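Local coordinates for protein putative pyrroline carboxylate reductase (Streptococcus pyogenes, PDB 2AHR) that probably reduces 1-pyrroline-5-carboxylate to L-proline with NADPH or NADH, the last step of proline biosynthesis, at residues 4-9 against 61-66. Residues are numbered along the deposited sequence; the frame is centred on the assembly and turned at random.
Sequences MKIGII and VDLVIL
Lys5 and Asp62 meet where segments 4-9 and 61-66 come together at their N-terminal ends. The carboxylate oxygen Asp62 OD2 accepts the backbone N-H of Lys5 through its anti lone pair, with N to OD2 at 2.6 Å and a nearly straight bond (167°). Asp62 CG lies beside its own backbone N (chi1 -52°), and that same N donates to Lys5 O at 2.8 Å. Asp62 thus grips both the N-H and the C=O of Lys5.

Beyond this pair the strands run parallel. Ile65 N donates to Gly7 O (2.8 Å), and Ile65 O accepts from Ile9 N (3.0 Å). Gly7 N also donates to Leu63 O, whose position is less certain. Val61 lays CG2 against the Gly7 backbone, 3.6 Å from Gly7 CA, on the face where a side chain at Gly7 would project. The exact rotation of the Val61 side chain is doubtful.

Ile6, Ile8, Leu63 and Ile65 share the other face. There Ile6 CG2 meets the tip of Ile65, CD1, at 3.7 Å, while Ile8 and Ile65 lie side by side. On the face of Ile9, Val64 and Leu66, Ile9 CD1 reaches Val64 CG1 at 4.0 Å, and Leu57 of helix 54-58 packs on both residues.

Strand 28-32 bonds to the other edge of strand 5-9, and strand 86-88 flanks strand 63-66. The side chain of Ile9 lies about 4 Å from the bound NADP, between nearest atoms. The contact joins neighbouring parallel strands of a Rossmann fold, and strand 5-9 leads into its glycine-rich NADP-binding turn.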
loop_
_atom_site.group_PDB
_atom_site.type_symbol
_atom_site.label_atom_id
_atom_site.label_comp_id
_atom_site.label_asym_id
_atom_site.label_seq_id
_atom_site.Cartn_x
_atom_site.Cartn_y
_atom_site.Cartn_z
HETATM N N MSE E 4 1.527 -45.512 37.508
HETATM C CA MSE E 4 1.786 -46.247 36.270
HETATM C C MSE E 4 3.188 -45.955 35.743
HETATM O O MSE E 4 3.881 -45.090 36.263
HETATM C CB MSE E 4 0.679 -46.048 35.207
HETATM C CG MSE E 4 0.094 -44.643 35.039
HETATM SE SE MSE E 4 -1.244 -44.523 33.788
HETATM C CE MSE E 4 -1.986 -42.976 34.299
ATOM N N LYS E 5 3.633 -46.717 34.752
ATOM C CA LYS E 5 4.879 -46.395 34.072
ATOM C C LYS E 5 4.546 -45.681 32.764
ATOM O O LYS E 5 3.750 -46.187 31.964
ATOM C CB LYS E 5 5.718 -47.643 33.787
ATOM C CG LYS E 5 6.047 -48.517 35.000
ATOM C CD LYS E 5 7.409 -49.267 34.895
ATOM C CE LYS E 5 8.073 -49.209 33.514
ATOM N NZ LYS E 5 8.550 -47.829 33.150
ATOM N N ILE E 6 5.143 -44.504 32.571
ATOM C CA ILE E 6 4.923 -43.690 31.377
ATOM C C ILE E 6 6.224 -43.520 30.588
ATOM O O ILE E 6 7.252 -43.092 31.129
ATOM C CB ILE E 6 4.306 -42.295 31.717
ATOM C CG1 ILE E 6 2.999 -42.462 32.501
ATOM C CG2 ILE E 6 4.060 -41.482 30.437
ATOM C CD1 ILE E 6 2.516 -41.211 33.211
ATOM N N GLY E 7 6.164 -43.861 29.304
ATOM C CA GLY E 7 7.282 -43.669 28.402
ATOM C C GLY E 7 7.042 -42.512 27.454
ATOM O O GLY E 7 5.931 -42.333 26.953
ATOM N N ILE E 8 8.090 -41.731 27.201
ATOM C CA ILE E 8 8.008 -40.602 26.280
ATOM C C ILE E 8 8.939 -40.830 25.092
ATOM O O ILE E 8 10.151 -40.979 25.254
ATOM C CB ILE E 8 8.337 -39.241 26.977
ATOM C CG1 ILE E 8 7.412 -38.979 28.170
ATOM C CG2 ILE E 8 8.195 -38.083 25.992
ATOM C CD1 ILE E 8 7.977 -39.389 29.519
ATOM N N ILE E 9 8.354 -40.859 23.897
ATOM C CA ILE E 9 9.119 -41.027 22.670
ATOM C C ILE E 9 9.328 -39.665 22.004
ATOM O O ILE E 9 8.363 -38.999 21.602
ATOM C CB ILE E 9 8.437 -42.029 21.702
ATOM C CG1 ILE E 9 8.360 -43.429 22.338
ATOM C CG2 ILE E 9 9.174 -42.078 20.364
ATOM C CD1 ILE E 9 7.474 -44.409 21.580
ATOM N N VAL E 61 5.887 -50.220 29.401
ATOM C CA VAL E 61 5.143 -49.027 29.805
ATOM C C VAL E 61 3.609 -49.207 29.779
ATOM O O VAL E 61 3.099 -50.022 29.016
ATOM C CB VAL E 61 5.636 -47.864 28.914
ATOM C CG1 VAL E 61 4.514 -47.061 28.318
ATOM C CG2 VAL E 61 6.668 -47.033 29.640
ATOM N N ASP E 62 2.883 -48.467 30.621
ATOM C CA ASP E 62 1.398 -48.534 30.662
ATOM C C ASP E 62 0.702 -47.491 29.791
ATOM O O ASP E 62 -0.504 -47.579 29.542
ATOM C CB ASP E 62 0.871 -48.363 32.088
ATOM C CG ASP E 62 1.529 -49.297 33.068
ATOM O OD1 ASP E 62 1.084 -50.465 33.171
ATOM O OD2 ASP E 62 2.489 -48.859 33.737
ATOM N N LEU E 63 1.470 -46.496 29.362
ATOM C CA LEU E 63 0.966 -45.346 28.630
ATOM C C LEU E 63 2.144 -44.711 27.921
ATOM O O LEU E 63 3.204 -44.532 28.517
ATOM C CB LEU E 63 0.335 -44.354 29.605
ATOM C CG LEU E 63 -0.356 -43.094 29.074
ATOM C CD1 LEU E 63 -1.714 -43.400 28.457
ATOM C CD2 LEU E 63 -0.519 -42.095 30.204
ATOM N N VAL E 64 1.966 -44.394 26.644
ATOM C CA VAL E 64 2.988 -43.699 25.857
ATOM C C VAL E 64 2.595 -42.235 25.608
ATOM O O VAL E 64 1.421 -41.918 25.363
ATOM C CB VAL E 64 3.231 -44.421 24.512
ATOM C CG1 VAL E 64 4.040 -43.558 23.543
ATOM C CG2 VAL E 64 3.920 -45.765 24.754
ATOM N N ILE E 65 3.588 -41.354 25.668
ATOM C CA ILE E 65 3.407 -39.971 25.267
ATOM C C ILE E 65 4.347 -39.686 24.100
ATOM O O ILE E 65 5.550 -39.945 24.176
ATOM C CB ILE E 65 3.620 -38.988 26.462
ATOM C CG1 ILE E 65 2.505 -39.166 27.502
ATOM C CG2 ILE E 65 3.668 -37.541 25.991
ATOM C CD1 ILE E 65 2.746 -38.434 28.814
ATOM N N LEU E 66 3.782 -39.165 23.014
ATOM C CA LEU E 66 4.561 -38.812 21.841
ATOM C C LEU E 66 5.006 -37.344 21.818
ATOM O O LEU E 66 4.180 -36.431 21.709
ATOM C CB LEU E 66 3.773 -39.140 20.565
ATOM C CG LEU E 66 3.471 -40.616 20.291
ATOM C CD1 LEU E 66 2.483 -40.748 19.118
ATOM C CD2 LEU E 66 4.759 -41.381 20.004
#